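Local coordinates for CheC-like superfamily protein (Shewanella oneidensis, PDB 3H2D) that probably takes part in bacterial chemotaxis signalling as a CheX-like member of the CheC-type phosphatase family, packing as a two-subunit assembly, at residues N5-F10 and I149-E154; G41-L46 and P117-G122. One frame throughout, in Å; residues are numbered along the deposited sequence. Where two conformers were deposited one is given.

Interaction 1. Residues N5-F10 and I149-E154; sequences NFINPF and IEVCFE
Ile149 carries the tight end of this contact, meeting Ile7 with one branch and Phe10 with the other. Its CG2, anti to the backbone N, lies 3.9 Å from Ile7 CD1, and CG1 of Ile7 follows at 4.1 Å, the two side chains crossing obliquely. Ile7 is nearly extended, CG1 anti to its own backbone N (chi1 -159°), an orientation that turns this branch toward the strand. The other arm of Ile149 ends in CD1, which comes within 3.8 Å of Phe10 O and thus rests more against backbone than against side chain. An alanine in place of Ile149 would probably open a gap beneath Ile7 CD1 and Phe10 O, since CG2 and CD1 fill the space between the two segments.

The joint is a helix-on-sheet packing: the start of helix 8-21 lies on one face of the antiparallel sheet through strand 145-153, whose Ile149, Val151 and Phe153 point toward residues 5-10. Further along, the Phe10 ring takes over. Val151 CG2 sits over one of its faces, 4.1 Å from CE2 and offset toward the rim, the two side chains crossing at about a right angle. Helix 84-107 meets Phe10 as well, through Ala101 and Leu105.

Toward the end of the strand the packing thins. Phe10 and Phe153 reach toward each other tip to tip, closest at their CZ atoms, 4.2 Å apart; Phe10 CZ arrives at the edge of the Phe153 ring, near its plane. Phe153 is partly exposed, and so is Phe6, which turns toward the strand but stops short of it, and its ring stands edge-to-face with Tyr110.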
loop_
_atom_site.group_PDB
_atom_site.type_symbol
_atom_site.label_atom_id
_atom_site.label_comp_id
_atom_site.label_asym_id
_atom_site.label_seq_id
_atom_site.Cartn_x
_atom_site.Cartn_y
_atom_site.Cartn_z
ATOM N N ASN B 5 19.814 -1.058 10.645
ATOM C CA ASN B 5 20.505 -1.541 9.444
ATOM C C ASN B 5 19.688 -2.446 8.523
ATOM O O ASN B 5 20.136 -2.707 7.418
ATOM C CB ASN B 5 21.807 -2.272 9.817
ATOM C CG ASN B 5 22.840 -1.338 10.406
ATOM O OD1 ASN B 5 23.160 -0.292 9.828
ATOM N ND2 ASN B 5 23.369 -1.705 11.546
ATOM N N PHE B 6 18.532 -2.943 8.955
ATOM C CA PHE B 6 17.640 -3.678 8.056
ATOM C C PHE B 6 17.165 -2.857 6.873
ATOM O O PHE B 6 16.704 -3.414 5.876
ATOM C CB PHE B 6 16.475 -4.344 8.816
ATOM C CG PHE B 6 16.844 -5.647 9.439
ATOM C CD1 PHE B 6 16.939 -6.792 8.671
ATOM C CD2 PHE B 6 17.148 -5.739 10.800
ATOM C CE1 PHE B 6 17.358 -8.030 9.257
ATOM C CE2 PHE B 6 17.549 -6.960 11.398
ATOM C CZ PHE B 6 17.651 -8.107 10.616
ATOM N N ILE B 7 17.261 -1.520 6.949
ATOM C CA ILE B 7 16.878 -0.701 5.817
ATOM C C ILE B 7 17.975 -0.669 4.748
ATOM O O ILE B 7 17.691 -0.347 3.610
ATOM C CB ILE B 7 16.437 0.732 6.267
ATOM C CG1 ILE B 7 15.558 1.395 5.177
ATOM C CG2 ILE B 7 17.628 1.598 6.672
ATOM C CD1 ILE B 7 14.717 2.513 5.676
ATOM N N ASN B 8 19.218 -0.984 5.123
ATOM C CA ASN B 8 20.358 -0.832 4.230
ATOM C C ASN B 8 20.227 -1.555 2.873
ATOM O O ASN B 8 20.511 -0.955 1.854
ATOM C CB ASN B 8 21.680 -1.187 4.928
ATOM C CG ASN B 8 22.037 -0.199 6.032
ATOM O OD1 ASN B 8 21.441 0.862 6.097
ATOM N ND2 ASN B 8 23.000 -0.533 6.875
ATOM N N PRO B 9 19.787 -2.827 2.844
ATOM C CA PRO B 9 19.546 -3.516 1.541
ATOM C C PRO B 9 18.561 -2.806 0.607
ATOM O O PRO B 9 18.707 -2.840 -0.645
ATOM C CB PRO B 9 19.004 -4.880 1.967
ATOM C CG PRO B 9 19.410 -5.032 3.356
ATOM C CD PRO B 9 19.560 -3.721 3.985
ATOM N N PHE B 10 17.554 -2.172 1.208
ATOM C CA PHE B 10 16.573 -1.414 0.463
ATOM C C PHE B 10 17.174 -0.099 -0.036
ATOM O O PHE B 10 17.016 0.265 -1.219
ATOM C CB PHE B 10 15.331 -1.156 1.344
ATOM C CG PHE B 10 14.647 -2.410 1.809
ATOM C CD1 PHE B 10 13.697 -3.023 1.013
ATOM C CD2 PHE B 10 14.989 -3.012 3.030
ATOM C CE1 PHE B 10 13.046 -4.213 1.446
ATOM C CE2 PHE B 10 14.378 -4.188 3.450
ATOM C CZ PHE B 10 13.396 -4.796 2.648
ATOM N N ILE B 149 12.131 6.155 1.867
ATOM C CA ILE B 149 11.858 4.746 2.026
ATOM C C ILE B 149 11.450 4.538 3.466
ATOM O O ILE B 149 12.049 5.099 4.364
ATOM C CB ILE B 149 13.085 3.821 1.765
ATOM C CG1 ILE B 149 13.423 3.728 0.309
ATOM C CG2 ILE B 149 12.798 2.404 2.270
ATOM C CD1 ILE B 149 14.828 3.061 0.061
ATOM N N GLU B 150 10.390 3.773 3.669
ATOM C CA GLU B 150 10.025 3.285 4.972
ATOM C C GLU B 150 9.848 1.758 4.944
ATOM O O GLU B 150 9.166 1.223 4.059
ATOM C CB GLU B 150 8.761 3.982 5.482
ATOM C CG GLU B 150 8.388 3.589 6.912
ATOM C CD GLU B 150 7.251 4.388 7.560
ATOM O OE1 GLU B 150 6.759 5.385 6.968
ATOM O OE2 GLU B 150 6.853 3.990 8.692
ATOM N N VAL B 151 10.451 1.069 5.914
ATOM C CA VAL B 151 10.210 -0.364 6.095
ATOM C C VAL B 151 9.713 -0.655 7.517
ATOM O O VAL B 151 10.034 0.064 8.471
ATOM C CB VAL B 151 11.473 -1.217 5.740
ATOM C CG1 VAL B 151 12.440 -1.300 6.915
ATOM C CG2 VAL B 151 11.064 -2.612 5.328
ATOM N N CYS B 152 8.920 -1.704 7.664
ATOM C CA CYS B 152 8.436 -2.129 8.990
ATOM C C CYS B 152 8.331 -3.626 8.969
ATOM O O CYS B 152 7.855 -4.171 7.992
ATOM C CB CYS B 152 7.079 -1.535 9.268
ATOM S SG CYS B 152 6.528 -1.761 10.971
ATOM N N PHE B 153 8.806 -4.298 10.015
ATOM C CA PHE B 153 8.679 -5.768 10.104
ATOM C C PHE B 153 8.205 -6.133 11.484
ATOM O O PHE B 153 8.629 -5.499 12.453
ATOM C CB PHE B 153 10.014 -6.444 9.888
ATOM C CG PHE B 153 10.462 -6.475 8.466
ATOM C CD1 PHE B 153 9.864 -7.344 7.551
ATOM C CD2 PHE B 153 11.502 -5.658 8.037
ATOM C CE1 PHE B 153 10.281 -7.374 6.228
ATOM C CE2 PHE B 153 11.929 -5.691 6.717
ATOM C CZ PHE B 153 11.311 -6.553 5.813
ATOM N N GLU B 154 7.333 -7.135 11.544
ATOM C CA GLU B 154 6.979 -7.863 12.772
ATOM C C GLU B 154 7.878 -9.103 12.840
ATOM O O GLU B 154 8.043 -9.821 11.804
ATOM C CB GLU B 154 5.529 -8.341 12.703
ATOM C CG GLU B 154 4.522 -7.250 12.885
ATOM C CD GLU B 154 3.059 -7.744 12.926
ATOM O OE1 GLU B 154 2.800 -8.970 12.755
ATOM O OE2 GLU B 154 2.172 -6.878 13.143
#

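Interaction 2. Residues G41-L46 and P117-G122; sequences GDVSGL and PMVVSG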
loop_
_atom_site.group_PDB
_atom_site.type_symbol
_atom_site.label_atom_id
_atom_site.label_comp_id
_atom_site.label_asym_id
_atom_site.label_seq_id
_atom_site.Cartn_x
_atom_site.Cartn_y
_atom_site.Cartn_z
ATOM N N GLY B 41 4.572 12.800 -0.006
ATOM C CA GLY B 41 4.894 12.821 -1.398
ATOM C C GLY B 41 3.657 12.762 -2.277
ATOM O O GLY B 41 2.531 12.871 -1.830
ATOM N N ASP B 42 3.901 12.571 -3.555
ATOM C CA ASP B 42 2.869 12.692 -4.591
ATOM C C ASP B 42 2.571 11.348 -5.286
ATOM O O ASP B 42 1.489 11.123 -5.833
ATOM C CB ASP B 42 3.329 13.741 -5.595
ATOM C CG ASP B 42 3.558 15.072 -4.938
ATOM O OD1 ASP B 42 2.710 15.478 -4.082
ATOM O OD2 ASP B 42 4.586 15.706 -5.266
ATOM N N VAL B 43 3.547 10.469 -5.284
ATOM C CA VAL B 43 3.336 9.097 -5.798
ATOM C C VAL B 43 4.161 8.160 -4.932
ATOM O O VAL B 43 5.300 8.500 -4.584
ATOM C CB VAL B 43 3.687 8.994 -7.311
ATOM C CG1 VAL B 43 5.201 9.209 -7.615
ATOM C CG2 VAL B 43 3.175 7.648 -7.862
ATOM N N SER B 44 3.607 6.993 -4.576
ATOM C CA SER B 44 4.328 6.052 -3.706
ATOM C C SER B 44 4.120 4.636 -4.194
ATOM O O SER B 44 3.014 4.308 -4.616
ATOM C CB SER B 44 3.835 6.158 -2.255
ATOM O OG SER B 44 4.180 7.390 -1.665
ATOM N N GLY B 45 5.181 3.824 -4.125
ATOM C CA GLY B 45 5.102 2.381 -4.364
ATOM C C GLY B 45 5.108 1.657 -3.011
ATOM O O GLY B 45 5.981 1.901 -2.191
ATOM N N LEU B 46 4.113 0.793 -2.799
ATOM C CA LEU B 46 3.906 0.049 -1.566
ATOM C C LEU B 46 3.862 -1.454 -1.869
ATOM O O LEU B 46 3.281 -1.869 -2.875
ATOM C CB LEU B 46 2.584 0.431 -0.903
ATOM C CG LEU B 46 2.525 1.740 -0.111
ATOM C CD1 LEU B 46 2.753 2.897 -1.016
ATOM C CD2 LEU B 46 1.123 1.825 0.572
ATOM N N PRO B 117 3.188 -4.888 -6.236
ATOM C CA PRO B 117 3.170 -3.482 -5.908
ATOM C C PRO B 117 1.792 -2.845 -6.013
ATOM O O PRO B 117 0.985 -3.232 -6.829
ATOM C CB PRO B 117 4.054 -2.846 -6.982
ATOM C CG PRO B 117 4.866 -3.949 -7.511
ATOM C CD PRO B 117 3.930 -5.121 -7.487
HETATM N N MSE B 118 1.522 -1.924 -5.103
HETATM C CA MSE B 118 0.404 -1.018 -5.248
HETATM C C MSE B 118 1.003 0.351 -5.262
HETATM O O MSE B 118 1.918 0.643 -4.494
HETATM C CB MSE B 118 -0.563 -1.135 -4.088
HETATM C CG MSE B 118 -1.456 -2.326 -4.191
HETATM SE SE MSE B 118 -2.348 -2.607 -2.507
HETATM C CE MSE B 118 -0.943 -3.543 -1.548
ATOM N N VAL B 119 0.512 1.172 -6.180
ATOM C CA VAL B 119 0.989 2.541 -6.330
ATOM C C VAL B 119 -0.108 3.552 -6.006
ATOM O O VAL B 119 -1.202 3.501 -6.567
ATOM C CB VAL B 119 1.563 2.802 -7.763
ATOM C CG1 VAL B 119 2.164 4.215 -7.888
ATOM C CG2 VAL B 119 2.607 1.697 -8.055
ATOM N N VAL B 120 0.235 4.467 -5.102
ATOM C CA VAL B 120 -0.625 5.509 -4.623
ATOM C C VAL B 120 -0.290 6.760 -5.399
ATOM O O VAL B 120 0.883 7.084 -5.559
ATOM C CB VAL B 120 -0.337 5.777 -3.146
ATOM C CG1 VAL B 120 -1.183 6.969 -2.630
ATOM C CG2 VAL B 120 -0.531 4.462 -2.310
ATOM N N SER B 121 -1.318 7.433 -5.907
ATOM C CA SER B 121 -1.176 8.724 -6.574
ATOM C C SER B 121 -2.068 9.733 -5.866
ATOM O O SER B 121 -3.256 9.485 -5.710
ATOM C CB SER B 121 -1.603 8.629 -8.036
ATOM O OG SER B 121 -0.818 7.691 -8.754
ATOM N N GLY B 122 -1.500 10.871 -5.473
ATOM C CA GLY B 122 -2.255 11.917 -4.759
ATOM C C GLY B 122 -1.324 12.968 -4.210
ATOM O O GLY B 122 -0.358 12.621 -3.551
#
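Val43 and Val119 touch on one face of an antiparallel strand pair, Leu46 and Val120 on the other, and the pairing of strands 43-51 and 113-122 forms one margin of the six-stranded sheet within this chain. On the first face the valines meet diagonally, since the direct partner of Val43 is Ser121, and cross at a slant, CG2 of Val43 standing 3.6 Å from CG1 of Val119. Each of these methyls is anti to its own backbone N (Val119 chi1 -176°), and each also overhangs a carbonyl of the partner strand: Val43 CG2 that of Val120, Val119 CG1 that of Ser44. Gly45, paired with Val119, adds no side chain here, and Thr87 and Val90 of helix 84-107 pack on Val119.

The other face is also held diagonally. Leu46 CD1 leans away from its direct partner Met118 and lies 3.9 Å from Val120 CG2. Val120 faces its direct partner Ser44 with the two CB atoms 4.3 Å apart, while the serine OG turns to His125 and Thr61 for its hydrogen bonds. Both Met118 (a selenomethionine) and Val120 also meet a neighbouring subunit, whose strand pairs antiparallel with residues 118-121, so the sheet runs on across the interface.

Between the faces, two hydrogen-bonded pairs, Ser44 with Val120 and Leu46 with Met118, exchange bonds in both directions. Leu46 N, 2.8 Å from Met118 O, approaches almost along the line of that carbonyl. At the far end Asp42 and Val43 both face Phe62 in a classic beta bulge, and the Asp42 carboxylate turns to Gln64 and Gly124. There Gly122 N gives Asp42 O a nearly straight bond of 3.0 Å (171° at the hydrogen), though the donor is tilted 29° from the carbonyl plane.

How the interactions relate
Both interactions are largely buried and reach the same antiparallel sheet, yet they lie on opposite sides of the chain's centre, with their own centres about 18 Å apart. Interaction 1 lays a helix start on a face of the sheet and works mainly through apolar side-chain packing, with no hydrogen bond between the segments, at an inner strand. Interaction 2 joins strand to strand, so backbone hydrogen bonds carry it and side chains add a layer on each face; its edge strand continues into the second subunit. Helix 84-107 touches side chains of both. Along the chain, interaction 2 is nested within the span that interaction 1 closes between the two chain ends.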